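PDB 6XN2: xylosidase from Xanthomonas axonopodis pv. citri, which probably hydrolyses beta-1,4-linked xylose units of xylo-oligosaccharides as a glycoside hydrolase of family GH43. Local coordinates for residues 162-174 with 183-196. Numbering follows the deposited sequence.
Sequences PIAGTYSIDPAVL and LYFGGIWGGQLQHY. With XYP (beta-D-xylopyranose), chain E.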
loop_
_atom_site.group_PDB
_atom_site.type_symbol
_atom_site.label_atom_id
_atom_site.label_comp_id
_atom_site.label_asym_id
_atom_site.label_seq_id
_atom_site.Cartn_x
_atom_site.Cartn_y
_atom_site.Cartn_z
ATOM N N PRO A 162 -1.697 -10.503 16.783
ATOM C CA PRO A 162 -2.141 -9.734 15.639
ATOM C C PRO A 162 -3.589 -9.290 15.754
ATOM O O PRO A 162 -4.298 -9.721 16.611
ATOM C CB PRO A 162 -1.981 -10.714 14.486
ATOM C CG PRO A 162 -2.150 -12.018 15.088
ATOM C CD PRO A 162 -1.550 -11.915 16.457
ATOM N N ILE A 163 -4.026 -8.429 14.877
ATOM C CA ILE A 163 -5.383 -7.977 14.937
ATOM C C ILE A 163 -6.345 -9.095 14.584
ATOM O O ILE A 163 -6.225 -9.698 13.569
ATOM C CB ILE A 163 -5.614 -6.789 14.025
ATOM C CG1 ILE A 163 -4.707 -5.648 14.449
ATOM C CG2 ILE A 163 -7.057 -6.371 14.064
ATOM C CD1 ILE A 163 -4.604 -4.519 13.475
ATOM N N ALA A 164 -7.298 -9.368 15.448
ATOM C CA ALA A 164 -8.232 -10.420 15.163
ATOM C C ALA A 164 -9.084 -10.057 13.990
ATOM O O ALA A 164 -9.541 -8.980 13.911
ATOM C CB ALA A 164 -9.098 -10.707 16.365
ATOM N N GLY A 165 -9.291 -10.996 13.105
ATOM C CA GLY A 165 -10.088 -10.766 11.943
ATOM C C GLY A 165 -9.249 -10.379 10.753
ATOM O O GLY A 165 -9.766 -10.168 9.705
ATOM N N THR A 166 -7.949 -10.271 10.965
ATOM C CA THR A 166 -7.068 -9.944 9.899
ATOM C C THR A 166 -6.338 -11.162 9.443
ATOM O O THR A 166 -6.211 -12.121 10.101
ATOM C CB THR A 166 -6.085 -8.824 10.207
ATOM O OG1 THR A 166 -5.134 -9.263 11.155
ATOM C CG2 THR A 166 -6.807 -7.636 10.704
ATOM N N TYR A 167 -5.960 -11.059 8.206
ATOM C CA TYR A 167 -5.264 -12.047 7.430
ATOM C C TYR A 167 -4.683 -11.382 6.184
ATOM O O TYR A 167 -4.843 -10.167 6.064
ATOM C CB TYR A 167 -6.207 -13.161 7.056
ATOM C CG TYR A 167 -7.486 -12.721 6.449
ATOM C CD1 TYR A 167 -8.551 -12.409 7.217
ATOM C CD2 TYR A 167 -7.641 -12.677 5.116
ATOM C CE1 TYR A 167 -9.721 -12.020 6.681
ATOM C CE2 TYR A 167 -8.816 -12.304 4.568
ATOM C CZ TYR A 167 -9.860 -11.968 5.373
ATOM O OH TYR A 167 -11.033 -11.582 4.868
ATOM N N SER A 168 -3.824 -12.093 5.396
ATOM C CA SER A 168 -3.225 -11.549 4.188
ATOM C C SER A 168 -2.350 -10.332 4.556
ATOM O O SER A 168 -1.853 -10.229 5.688
ATOM C CB SER A 168 -4.313 -11.178 3.165
ATOM O OG SER A 168 -3.767 -10.979 1.869
ATOM N N ILE A 169 -2.129 -9.440 3.613
ATOM C CA ILE A 169 -1.187 -8.351 3.799
ATOM C C ILE A 169 -1.629 -6.955 3.422
ATOM O O ILE A 169 -2.782 -6.709 3.278
ATOM C CB ILE A 169 0.037 -8.636 2.903
ATOM C CG1 ILE A 169 -0.393 -8.858 1.473
ATOM C CG2 ILE A 169 0.746 -9.886 3.281
ATOM C CD1 ILE A 169 0.748 -8.972 0.500
ATOM N N ASP A 170 -0.661 -6.034 3.389
ATOM C CA ASP A 170 -0.848 -4.697 2.824
ATOM C C ASP A 170 -1.956 -3.849 3.455
ATOM O O ASP A 170 -2.867 -3.391 2.756
ATOM C CB ASP A 170 -1.094 -4.826 1.318
ATOM C CG ASP A 170 0.137 -5.294 0.578
ATOM O OD1 ASP A 170 1.164 -5.551 1.257
ATOM O OD2 ASP A 170 0.091 -5.397 -0.670
ATOM N N PRO A 171 -1.865 -3.589 4.737
ATOM C CA PRO A 171 -2.913 -2.766 5.316
ATOM C C PRO A 171 -2.862 -1.324 4.897
ATOM O O PRO A 171 -1.825 -0.808 4.633
ATOM C CB PRO A 171 -2.589 -2.806 6.792
ATOM C CG PRO A 171 -1.140 -2.996 6.839
ATOM C CD PRO A 171 -0.824 -3.894 5.700
ATOM N N ALA A 172 -4.023 -0.725 4.786
ATOM C CA ALA A 172 -4.122 0.718 4.578
ATOM C C ALA A 172 -5.223 1.249 5.479
ATOM O O ALA A 172 -6.353 0.758 5.434
ATOM C CB ALA A 172 -4.412 1.049 3.119
ATOM N N VAL A 173 -4.901 2.238 6.304
ATOM C CA VAL A 173 -5.897 2.772 7.228
ATOM C C VAL A 173 -6.327 4.175 6.820
ATOM O O VAL A 173 -5.527 5.116 6.832
ATOM C CB VAL A 173 -5.384 2.800 8.667
ATOM C CG1 VAL A 173 -6.407 3.463 9.569
ATOM C CG2 VAL A 173 -5.096 1.389 9.135
ATOM N N LEU A 174 -7.595 4.302 6.442
ATOM C CA LEU A 174 -8.142 5.582 6.020
ATOM C C LEU A 174 -8.724 6.355 7.197
ATOM O O LEU A 174 -9.631 5.876 7.882
ATOM C CB LEU A 174 -9.217 5.372 4.952
ATOM C CG LEU A 174 -10.117 6.583 4.683
ATOM C CD1 LEU A 174 -9.322 7.715 4.048
ATOM C CD2 LEU A 174 -11.322 6.207 3.839
ATOM N N LEU A 183 -9.887 0.095 7.980
ATOM C CA LEU A 183 -8.734 -0.695 7.587
ATOM C C LEU A 183 -9.028 -1.448 6.295
ATOM O O LEU A 183 -10.051 -2.126 6.181
ATOM C CB LEU A 183 -8.339 -1.676 8.698
ATOM C CG LEU A 183 -7.243 -2.690 8.325
ATOM C CD1 LEU A 183 -5.895 -2.012 8.081
ATOM C CD2 LEU A 183 -7.138 -3.770 9.395
ATOM N N TYR A 184 -8.141 -1.292 5.318
ATOM C CA TYR A 184 -8.206 -2.043 4.071
ATOM C C TYR A 184 -7.035 -2.992 4.023
ATOM O O TYR A 184 -5.938 -2.624 4.430
ATOM C CB TYR A 184 -8.168 -1.110 2.860
ATOM C CG TYR A 184 -9.325 -0.146 2.793
ATOM C CD1 TYR A 184 -9.298 1.055 3.503
ATOM C CD2 TYR A 184 -10.445 -0.430 2.011
ATOM C CE1 TYR A 184 -10.362 1.950 3.438
ATOM C CE2 TYR A 184 -11.513 0.463 1.941
ATOM C CZ TYR A 184 -11.463 1.645 2.659
ATOM O OH TYR A 184 -12.516 2.529 2.595
ATOM N N PHE A 185 -7.249 -4.203 3.525
ATOM C CA PHE A 185 -6.128 -5.117 3.367
ATOM C C PHE A 185 -6.349 -6.178 2.295
ATOM O O PHE A 185 -7.462 -6.366 1.796
ATOM C CB PHE A 185 -5.782 -5.779 4.719
ATOM C CG PHE A 185 -6.913 -6.565 5.358
ATOM C CD1 PHE A 185 -7.862 -5.934 6.154
ATOM C CD2 PHE A 185 -6.987 -7.946 5.212
ATOM C CE1 PHE A 185 -8.882 -6.653 6.764
ATOM C CE2 PHE A 185 -8.006 -8.676 5.826
ATOM C CZ PHE A 185 -8.954 -8.029 6.599
ATOM N N GLY A 186 -5.264 -6.856 1.937
ATOM C CA GLY A 186 -5.332 -7.931 0.972
ATOM C C GLY A 186 -4.240 -7.923 -0.074
ATOM O O GLY A 186 -3.764 -6.881 -0.515
ATOM N N GLY A 187 -3.841 -9.117 -0.470
ATOM C CA GLY A 187 -2.928 -9.293 -1.580
ATOM C C GLY A 187 -3.029 -10.743 -1.986
ATOM O O GLY A 187 -3.006 -11.617 -1.122
ATOM N N ILE A 188 -3.148 -11.007 -3.272
ATOM C CA ILE A 188 -3.204 -12.362 -3.751
ATOM C C ILE A 188 -1.812 -12.946 -3.976
ATOM O O ILE A 188 -0.847 -12.347 -3.568
ATOM C CB ILE A 188 -4.128 -12.548 -4.965
ATOM C CG1 ILE A 188 -3.641 -11.744 -6.151
ATOM C CG2 ILE A 188 -5.557 -12.201 -4.598
ATOM C CD1 ILE A 188 -4.413 -12.013 -7.397
ATOM N N TRP A 189 -1.746 -14.106 -4.632
ATOM C CA TRP A 189 -0.472 -14.822 -4.800
ATOM C C TRP A 189 0.210 -14.976 -3.447
ATOM O O TRP A 189 -0.373 -15.539 -2.518
ATOM C CB TRP A 189 0.458 -14.112 -5.792
ATOM C CG TRP A 189 -0.020 -14.160 -7.222
ATOM C CD1 TRP A 189 -1.298 -14.374 -7.659
ATOM C CD2 TRP A 189 0.782 -13.993 -8.401
ATOM N NE1 TRP A 189 -1.341 -14.344 -9.038
ATOM C CE2 TRP A 189 -0.077 -14.107 -9.514
ATOM C CE3 TRP A 189 2.144 -13.758 -8.622
ATOM C CZ2 TRP A 189 0.387 -14.004 -10.826
ATOM C CZ3 TRP A 189 2.598 -13.645 -9.921
ATOM C CH2 TRP A 189 1.722 -13.769 -11.006
ATOM N N GLY A 190 1.420 -14.471 -3.303
ATOM C CA GLY A 190 2.150 -14.561 -2.065
ATOM C C GLY A 190 1.512 -13.927 -0.853
ATOM O O GLY A 190 1.831 -14.215 0.248
ATOM N N GLY A 191 0.563 -13.078 -1.098
ATOM C CA GLY A 191 -0.105 -12.414 -0.024
ATOM C C GLY A 191 -1.136 -13.237 0.677
ATOM O O GLY A 191 -1.685 -12.646 1.583
ATOM N N GLN A 192 -1.643 -14.313 -0.004
ATOM C CA GLN A 192 -2.521 -15.347 0.570
ATOM C C GLN A 192 -4.019 -15.038 0.643
ATOM O O GLN A 192 -4.787 -15.872 1.128
ATOM C CB GLN A 192 -2.045 -15.729 1.986
ATOM C CG GLN A 192 -0.595 -16.215 2.050
ATOM C CD GLN A 192 -0.121 -16.534 3.465
ATOM O OE1 GLN A 192 -0.736 -16.138 4.452
ATOM N NE2 GLN A 192 0.988 -17.253 3.563
ATOM N N LEU A 193 -4.453 -13.883 0.147
ATOM C CA LEU A 193 -5.876 -13.525 0.218
ATOM C C LEU A 193 -6.779 -14.554 -0.479
ATOM O O LEU A 193 -7.951 -14.712 -0.129
ATOM C CB LEU A 193 -6.107 -12.132 -0.385
ATOM C CG LEU A 193 -7.544 -11.605 -0.501
ATOM C CD1 LEU A 193 -8.192 -11.403 0.872
ATOM C CD2 LEU A 193 -7.577 -10.306 -1.299
ATOM N N GLN A 194 -6.219 -15.259 -1.457
ATOM C CA GLN A 194 -6.972 -16.241 -2.235
ATOM C C GLN A 194 -7.398 -17.445 -1.398
ATOM O O GLN A 194 -8.293 -18.187 -1.796
ATOM C CB GLN A 194 -6.148 -16.708 -3.439
ATOM C CG GLN A 194 -4.928 -17.553 -3.092
ATOM C CD GLN A 194 -3.692 -16.730 -2.769
ATOM O OE1 GLN A 194 -3.768 -15.524 -2.511
ATOM N NE2 GLN A 194 -2.541 -17.383 -2.780
ATOM N N HIS A 195 -6.755 -17.633 -0.247
ATOM C CA HIS A 195 -7.102 -18.734 0.652
ATOM C C HIS A 195 -8.233 -18.408 1.623
ATOM O O HIS A 195 -8.528 -19.203 2.520
ATOM C CB HIS A 195 -5.876 -19.176 1.440
ATOM C CG HIS A 195 -4.880 -19.923 0.615
ATOM N ND1 HIS A 195 -3.630 -19.423 0.319
ATOM C CD2 HIS A 195 -4.959 -21.128 -0.000
ATOM C CE1 HIS A 195 -2.978 -20.292 -0.433
ATOM N NE2 HIS A 195 -3.764 -21.333 -0.645
ATOM N N TYR A 196 -8.858 -17.270 1.467
ATOM C CA TYR A 196 -9.915 -16.867 2.358
ATOM C C TYR A 196 -11.225 -16.526 1.677
ATOM O O TYR A 196 -11.217 -16.007 0.637
ATOM C CB TYR A 196 -9.474 -15.645 3.145
ATOM C CG TYR A 196 -8.270 -15.851 3.994
ATOM C CD1 TYR A 196 -7.012 -15.783 3.478
ATOM C CD2 TYR A 196 -8.403 -16.096 5.326
ATOM C CE1 TYR A 196 -5.921 -15.985 4.267
ATOM C CE2 TYR A 196 -7.334 -16.283 6.106
ATOM C CZ TYR A 196 -6.092 -16.239 5.576
ATOM O OH TYR A 196 -5.054 -16.438 6.388
HETATM O O1 XYP E . 4.177 -8.565 -2.803
HETATM C C1 XYP E . 4.775 -7.398 -2.289
HETATM C C2 XYP E . 3.944 -6.914 -1.119
HETATM C C3 XYP E . 4.681 -5.943 -0.252
HETATM C C4 XYP E . 6.061 -6.470 0.076
HETATM C C5 XYP E . 6.786 -6.785 -1.200
HETATM O O2 XYP E . 2.745 -6.271 -1.527
HETATM O O3 XYP E . 3.872 -5.890 0.885
HETATM O O4 XYP E . 6.795 -5.498 0.749
HETATM O O5 XYP E . 6.087 -7.749 -1.935
HETATM O O HOH W 1 -2.815 -15.091 5.658
#
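Tyr167 sits sandwiched between two rings of 183-196. Tyr196 covers one face as an offset stack, planes 19° apart, the two side chains running past each other in opposite directions, so that Tyr167 CB lands over the Tyr196 ring, 3.4 Å from its CZ. On the other face Phe185 stands upright, a T-shaped pair with planes at 87°, its CE2 above the centre of the Tyr167 ring. The hydroxyl of Tyr167 is hydrogen-bonded to Asn199.

Next along, Ser168 turns OG away from its own N (chi1 -165°) into the bend of the other segment. There OG donates to Gly191 O at 2.7 Å, approaching from above the carbonyl plane, and accepts from Gly187 N at 3.0 Å. A water joins Ser168 N to Tyr196 OH and Gln192 OE1, which also accepts from Phe142 N. One residue on, Ile169 O accepts a hydrogen bond from Gly186 N at 2.8 Å. Ala172 and Tyr184 form an antiparallel hydrogen-bonded pair in the hairpin 172-175/181-185 of the five-bladed GH43 beta-propeller.

Between these grips lies Asp170, whose OD1 and OD2 accept from O3 and O2 of the xylose. Its backbone is tied on both flanks in sequence, which probably helps place that carboxylate for the sugar.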